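Local coordinates for mandelate racemase/muconate lactonizing enzyme, C-terminal domain protein (Paracoccus denitrificans, PDB 4DWD) that binds magnesium and may act as a hydro-lyase of the mandelate racemase/muconate lactonizing enzyme family, at residues Gly47-Ala50 with Ser51-Val54; Ile100-Trp103 with Asp104-Gly107; Ile357-Glu361 with Asp362-Ser366. One frame throughout, in Å; residues are numbered along the deposited sequence.

Contact 1: Gly47-Ala50 with Ser51-Val54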
loop_
_atom_site.group_PDB
_atom_site.type_symbol
_atom_site.label_atom_id
_atom_site.label_comp_id
_atom_site.label_asym_id
_atom_site.label_seq_id
_atom_site.Cartn_x
_atom_site.Cartn_y
_atom_site.Cartn_z
ATOM N N GLY B 47 -16.739 -38.901 6.732
ATOM C CA GLY B 47 -17.508 -39.817 5.892
ATOM C C GLY B 47 -18.207 -39.164 4.707
ATOM O O GLY B 47 -18.771 -39.851 3.837
ATOM N N GLY B 48 -18.198 -37.839 4.652
ATOM C CA GLY B 48 -18.907 -37.154 3.567
ATOM C C GLY B 48 -20.424 -37.240 3.667
ATOM O O GLY B 48 -21.128 -36.958 2.688
ATOM N N ILE B 49 -20.932 -37.617 4.840
ATOM C CA ILE B 49 -22.365 -37.888 5.007
ATOM C C ILE B 49 -23.205 -36.624 4.829
ATOM O O ILE B 49 -24.241 -36.655 4.160
ATOM C CB ILE B 49 -22.659 -38.560 6.371
ATOM C CG1 ILE B 49 -21.799 -39.829 6.554
ATOM C CG2 ILE B 49 -24.154 -38.849 6.518
ATOM C CD1 ILE B 49 -21.982 -40.892 5.499
ATOM N N ALA B 50 -22.728 -35.505 5.373
ATOM C CA ALA B 50 -23.448 -34.248 5.207
ATOM C C ALA B 50 -23.508 -33.860 3.721
ATOM O O ALA B 50 -24.573 -33.470 3.229
ATOM C CB ALA B 50 -22.818 -33.137 6.045
ATOM N N SER B 51 -22.391 -33.989 3.001
ATOM C CA SER B 51 -22.419 -33.712 1.557
ATOM C C SER B 51 -23.399 -34.614 0.799
ATOM O O SER B 51 -24.125 -34.158 -0.080
ATOM C CB SER B 51 -21.028 -33.804 0.921
ATOM O OG SER B 51 -20.181 -32.761 1.380
ATOM N N LEU B 52 -23.411 -35.896 1.146
ATOM C CA LEU B 52 -24.331 -36.836 0.525
ATOM C C LEU B 52 -25.795 -36.483 0.810
ATOM O O LEU B 52 -26.641 -36.613 -0.079
ATOM C CB LEU B 52 -24.018 -38.263 0.975
ATOM C CG LEU B 52 -22.676 -38.849 0.505
ATOM C CD1 LEU B 52 -22.500 -40.238 1.118
ATOM C CD2 LEU B 52 -22.573 -38.914 -1.017
ATOM N N GLY B 53 -26.080 -36.019 2.023
ATOM C CA GLY B 53 -27.417 -35.539 2.368
ATOM C C GLY B 53 -27.829 -34.321 1.551
ATOM O O GLY B 53 -28.979 -34.209 1.121
ATOM N N VAL B 54 -26.888 -33.405 1.312
ATOM C CA VAL B 54 -27.172 -32.235 0.484
ATOM C C VAL B 54 -27.441 -32.671 -0.959
ATOM O O VAL B 54 -28.364 -32.169 -1.603
ATOM C CB VAL B 54 -26.035 -31.193 0.600
ATOM C CG1 VAL B 54 -26.169 -30.122 -0.474
ATOM C CG2 VAL B 54 -26.038 -30.547 1.982
#
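Leu52 leans back over the carbonyl of Gly48, the residue just before its helix, 49-63, and its side chain can be followed out from the backbone. Leu52 CB lies 3.6 Å from both Gly48 O and Ile49 O. Leu52 CG stands opposite its own carbonyl carbon (chi1 -67°), a turn that brings it within 3.3 Å of Gly48 O. Leu52 CD1 lies 3.9 Å from Gly48 O, with Ile49 CD1 farther off at 4.5 Å. Beyond the helix, leucine and isoleucine both pack on strand 5-14, which suits two branched apolar residues.

Gly48 is the N-cap. Its phi of 70° favours glycine, and its carbonyl accepts Leu52 N at 3.0 Å, in the carbonyl plane. The next two steps follow the same i to i+4 pattern: Gly53 N to Ile49 O at 2.9 Å and Val54 N to Ala50 O at 3.0 Å. Val54 CG2 rests 3.5 Å from Ala50 O.

Ala50, Ser51 and Val54 touch helix 90-110; the two small ones allow a close approach, and Ser51 OG is hydrogen-bonded to Ile90 O. Ala50 also meets Arg57 of a second subunit. Backbone hydrogen bonds therefore hold this first turn together, while its side chains mostly join the helix to its neighbours.

Contact 2: Ile100-Trp103 with Asp104-Gly107; sequences IALW and DLKG
Helix 90-110, a long helix of the N-terminal domain, buried at these residues, carries this contact, in which Trp103 and Lys106 run side by side and point the same way. The lysine chain is fully extended, with CG opposite its backbone N (chi1 175°), which carries the chain alongside the indole. Lys106 CD sits over one face of the Trp103 six-membered ring in a CH-pi contact, 4.2 Å from the centroid and displaced toward the rim. Further out, Lys106 NZ comes to 3.5 Å from Trp103 CH2. Lysine suits this place because its methylenes can lie on the aromatic face while the amine goes on to Leu117 O of a third subunit. The indole is fixed at its other end by the bond from NE1 to Thr279 OG1.

The family's capping domain packs here against the barrel domain, and the residues divide accordingly. Ile100 faces helix 304-314 of the barrel, whereas Leu102 and Leu105, whose CD2 and CD1 are 4.3 Å apart, rest on Ile30 of strand 24-32. Asp104 is buried, yet OD1 accepts from Leu355 N and OD2 from Trp39 N, a good use of a carboxylate with two acceptors. Four i to i+4 backbone hydrogen bonds of 2.8 to 3.0 Å bind the turns: Asp104 N to Ile100 O, Leu105 N to Ala101 O, Lys106 N to Leu102 O and Gly107 N to Trp103 O.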
loop_
_atom_site.group_PDB
_atom_site.type_symbol
_atom_site.label_atom_id
_atom_site.label_comp_id
_atom_site.label_asym_id
_atom_site.label_seq_id
_atom_site.Cartn_x
_atom_site.Cartn_y
_atom_site.Cartn_z
ATOM N N ILE B 100 -18.396 -33.875 -11.396
ATOM C CA ILE B 100 -17.534 -34.950 -11.889
ATOM C C ILE B 100 -18.404 -36.041 -12.564
ATOM O O ILE B 100 -18.083 -36.526 -13.655
ATOM C CB ILE B 100 -16.661 -35.535 -10.761
ATOM C CG1 ILE B 100 -15.629 -34.502 -10.270
ATOM C CG2 ILE B 100 -15.913 -36.773 -11.264
ATOM C CD1 ILE B 100 -15.034 -34.852 -8.916
ATOM N N ALA B 101 -19.526 -36.379 -11.930
ATOM C CA ALA B 101 -20.430 -37.384 -12.484
ATOM C C ALA B 101 -21.003 -36.948 -13.841
ATOM O O ALA B 101 -21.120 -37.783 -14.753
ATOM C CB ALA B 101 -21.537 -37.703 -11.495
ATOM N N LEU B 102 -21.355 -35.669 -13.975
ATOM C CA LEU B 102 -21.899 -35.164 -15.235
ATOM C C LEU B 102 -20.854 -35.139 -16.335
ATOM O O LEU B 102 -21.171 -35.404 -17.487
ATOM C CB LEU B 102 -22.580 -33.798 -15.066
ATOM C CG LEU B 102 -23.871 -33.860 -14.228
ATOM C CD1 LEU B 102 -24.451 -32.469 -13.994
ATOM C CD2 LEU B 102 -24.922 -34.785 -14.852
ATOM N N TRP B 103 -19.606 -34.847 -15.973
ATOM C CA TRP B 103 -18.497 -34.950 -16.932
ATOM C C TRP B 103 -18.247 -36.365 -17.392
ATOM O O TRP B 103 -17.936 -36.607 -18.564
ATOM C CB TRP B 103 -17.221 -34.367 -16.324
ATOM C CG TRP B 103 -17.026 -32.919 -16.680
ATOM C CD1 TRP B 103 -17.226 -31.811 -15.866
ATOM C CD2 TRP B 103 -16.565 -32.381 -17.962
ATOM N NE1 TRP B 103 -16.935 -30.650 -16.541
ATOM C CE2 TRP B 103 -16.537 -30.920 -17.808
ATOM C CE3 TRP B 103 -16.214 -32.937 -19.181
ATOM C CZ2 TRP B 103 -16.146 -30.073 -18.845
ATOM C CZ3 TRP B 103 -15.840 -32.071 -20.224
ATOM C CH2 TRP B 103 -15.797 -30.679 -20.052
ATOM N N ASP B 104 -18.356 -37.319 -16.469
ATOM C CA ASP B 104 -18.216 -38.740 -16.826
ATOM C C ASP B 104 -19.329 -39.124 -17.826
ATOM O O ASP B 104 -19.059 -39.715 -18.892
ATOM C CB ASP B 104 -18.271 -39.588 -15.545
ATOM C CG ASP B 104 -17.825 -41.032 -15.752
ATOM O OD1 ASP B 104 -17.044 -41.327 -16.686
ATOM O OD2 ASP B 104 -18.253 -41.876 -14.932
ATOM N N LEU B 105 -20.566 -38.736 -17.517
ATOM C CA LEU B 105 -21.685 -38.974 -18.439
ATOM C C LEU B 105 -21.486 -38.302 -19.791
ATOM O O LEU B 105 -21.751 -38.905 -20.838
ATOM C CB LEU B 105 -23.031 -38.539 -17.846
ATOM C CG LEU B 105 -23.766 -39.514 -16.942
ATOM C CD1 LEU B 105 -24.957 -38.830 -16.302
ATOM C CD2 LEU B 105 -24.178 -40.766 -17.711
ATOM N N LYS B 106 -21.026 -37.050 -19.761
ATOM C CA LYS B 106 -20.761 -36.305 -20.983
ATOM C C LYS B 106 -19.727 -37.005 -21.876
ATOM O O LYS B 106 -19.919 -37.118 -23.091
ATOM C CB LYS B 106 -20.325 -34.879 -20.621
ATOM C CG LYS B 106 -19.898 -34.051 -21.817
ATOM C CD LYS B 106 -19.517 -32.654 -21.381
ATOM C CE LYS B 106 -18.882 -31.906 -22.536
ATOM N NZ LYS B 106 -18.556 -30.500 -22.148
ATOM N N GLY B 107 -18.626 -37.473 -21.288
ATOM C CA GLY B 107 -17.608 -38.184 -22.053
ATOM C C GLY B 107 -18.172 -39.451 -22.679
ATOM O O GLY B 107 -17.891 -39.750 -23.832
#

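Contact 3: Ile357-Glu361 with Asp362-Ser366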
loop_
_atom_site.group_PDB
_atom_site.type_symbol
_atom_site.label_atom_id
_atom_site.label_comp_id
_atom_site.label_asym_id
_atom_site.label_seq_id
_atom_site.Cartn_x
_atom_site.Cartn_y
_atom_site.Cartn_z
ATOM N N ILE B 357 -12.917 -44.732 -15.310
ATOM C CA ILE B 357 -12.868 -45.507 -14.067
ATOM C C ILE B 357 -13.808 -46.699 -14.221
ATOM O O ILE B 357 -14.898 -46.563 -14.781
ATOM C CB ILE B 357 -13.237 -44.664 -12.809
ATOM C CG1 ILE B 357 -13.042 -45.487 -11.535
ATOM C CG2 ILE B 357 -14.677 -44.180 -12.859
ATOM C CD1 ILE B 357 -11.931 -45.035 -10.634
ATOM N N VAL B 358 -13.369 -47.860 -13.739
ATOM C CA VAL B 358 -14.142 -49.094 -13.837
ATOM C C VAL B 358 -14.572 -49.548 -12.439
ATOM O O VAL B 358 -13.740 -49.816 -11.568
ATOM C CB VAL B 358 -13.335 -50.198 -14.557
ATOM C CG1 VAL B 358 -14.091 -51.522 -14.547
ATOM C CG2 VAL B 358 -13.000 -49.778 -15.986
ATOM N N VAL B 359 -15.883 -49.607 -12.231
ATOM C CA VAL B 359 -16.470 -49.956 -10.940
ATOM C C VAL B 359 -16.880 -51.429 -10.920
ATOM O O VAL B 359 -17.483 -51.923 -11.874
ATOM C CB VAL B 359 -17.701 -49.065 -10.629
ATOM C CG1 VAL B 359 -18.343 -49.446 -9.299
ATOM C CG2 VAL B 359 -17.324 -47.588 -10.646
ATOM N N ASP B 360 -16.548 -52.129 -9.839
ATOM C CA ASP B 360 -17.051 -53.488 -9.631
ATOM C C ASP B 360 -18.434 -53.364 -9.005
ATOM O O ASP B 360 -18.561 -53.040 -7.824
ATOM C CB ASP B 360 -16.098 -54.260 -8.715
ATOM C CG ASP B 360 -16.552 -55.692 -8.440
ATOM O OD1 ASP B 360 -17.769 -55.960 -8.304
ATOM O OD2 ASP B 360 -15.666 -56.553 -8.327
ATOM N N GLU B 361 -19.463 -53.626 -9.812
ATOM C CA GLU B 361 -20.861 -53.378 -9.440
ATOM C C GLU B 361 -21.321 -54.127 -8.205
ATOM O O GLU B 361 -22.047 -53.587 -7.368
ATOM C CB GLU B 361 -21.794 -53.734 -10.606
ATOM C CG GLU B 361 -21.636 -52.843 -11.829
ATOM C CD GLU B 361 -21.842 -51.386 -11.505
ATOM O OE1 GLU B 361 -22.707 -51.095 -10.651
ATOM O OE2 GLU B 361 -21.139 -50.540 -12.100
ATOM N N ASP B 362 -20.897 -55.377 -8.101
ATOM C CA ASP B 362 -21.346 -56.242 -7.033
ATOM C C ASP B 362 -20.646 -55.907 -5.721
ATOM O O ASP B 362 -21.287 -55.898 -4.667
ATOM C CB ASP B 362 -21.198 -57.699 -7.465
ATOM C CG ASP B 362 -21.907 -57.969 -8.792
ATOM O OD1 ASP B 362 -23.126 -57.687 -8.893
ATOM O OD2 ASP B 362 -21.245 -58.419 -9.746
ATOM N N GLU B 363 -19.355 -55.579 -5.793
ATOM C CA GLU B 363 -18.631 -55.108 -4.620
ATOM C C GLU B 363 -19.246 -53.801 -4.149
ATOM O O GLU B 363 -19.515 -53.630 -2.960
ATOM C CB GLU B 363 -17.136 -54.920 -4.904
ATOM C CG GLU B 363 -16.315 -56.202 -4.826
ATOM C CD GLU B 363 -16.255 -56.804 -3.429
ATOM O OE1 GLU B 363 -16.582 -56.124 -2.434
ATOM O OE2 GLU B 363 -15.875 -57.982 -3.323
ATOM N N LEU B 364 -19.484 -52.885 -5.085
ATOM C CA LEU B 364 -20.110 -51.620 -4.733
ATOM C C LEU B 364 -21.432 -51.856 -4.014
ATOM O O LEU B 364 -21.650 -51.321 -2.933
ATOM C CB LEU B 364 -20.359 -50.779 -5.979
ATOM C CG LEU B 364 -21.156 -49.521 -5.632
ATOM C CD1 LEU B 364 -20.225 -48.464 -5.069
ATOM C CD2 LEU B 364 -21.946 -49.032 -6.824
ATOM N N ALA B 365 -22.310 -52.646 -4.634
ATOM C CA ALA B 365 -23.622 -52.946 -4.065
ATOM C C ALA B 365 -23.511 -53.449 -2.629
ATOM O O ALA B 365 -24.243 -52.980 -1.754
ATOM C CB ALA B 365 -24.382 -53.936 -4.938
ATOM N N SER B 366 -22.572 -54.360 -2.382
ATOM C CA SER B 366 -22.412 -54.979 -1.063
ATOM C C SER B 366 -21.864 -54.028 -0.004
ATOM O O SER B 366 -21.993 -54.296 1.193
ATOM C CB SER B 366 -21.511 -56.210 -1.156
ATOM O OG SER B 366 -20.158 -55.828 -1.306
HETATM O O HOH W 1 -18.227 -58.526 -9.289
#
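The carboxylates of Asp360 and Glu363 are turned 78° against each other. Glu363 N meets Asp360 OD1 from above the carboxylate plane, at 3.0 Å and nearly straight (173°), while Glu363 CG lies 3.6 Å from Asp360 OD2. With CG opposite its backbone N (chi1 180°), Asp360 brings its carboxylate up against the first turn of helix 361-367. Asp360 OD1 also takes a weak hydrogen bond from Asp362 N, and a water donates both to it and to Asp362 OD2, linking two like charges. Asp360 OD2 forms a salt bridge with Arg337, and Glu363 OE1 one with Arg367 NE.

This is a classic N-cap: a short aspartate accepts amide hydrogens at the helix start, where its negative charge probably also suits the helix dipole. Replacing Asp360 with an alanine would probably leave Glu363 N without its capping acceptor and take from Arg337 the carboxylate it pairs with. Asp360 O accepts Leu364 N at 2.9 Å, and Glu361 O accepts Ala365 N at the same distance.

Before the cap, Val359 CG1 touches Leu364 CB at 4.1 Å, and both side chains pack on Trp39 of strand 37-42. Val359 and Glu361 belong to a calcium site seen in this protein, although this chain lacks the ion.

In the fold
Contacts 1 and 2 are buried and contact 3 lies at the surface; their centres are 18 to 20 Å apart and none touches another. Contacts 1 and 3 both sit at helix starts, but the buried one begins with a glycine and the exposed one with a charged aspartate and water. Contact 2 is mid-helix, where side chains face several neighbours. Helix 90-110 joins the first two, since Ala50, Ser51 and Val54 pack near its start and contact 2 lies further along. Trp39 relates contact 2 to contact 3: its backbone N bonds to Asp104, while Val359 and Leu364 pack on its side chain. Other subunits reach contacts 1 and 2, but not 3.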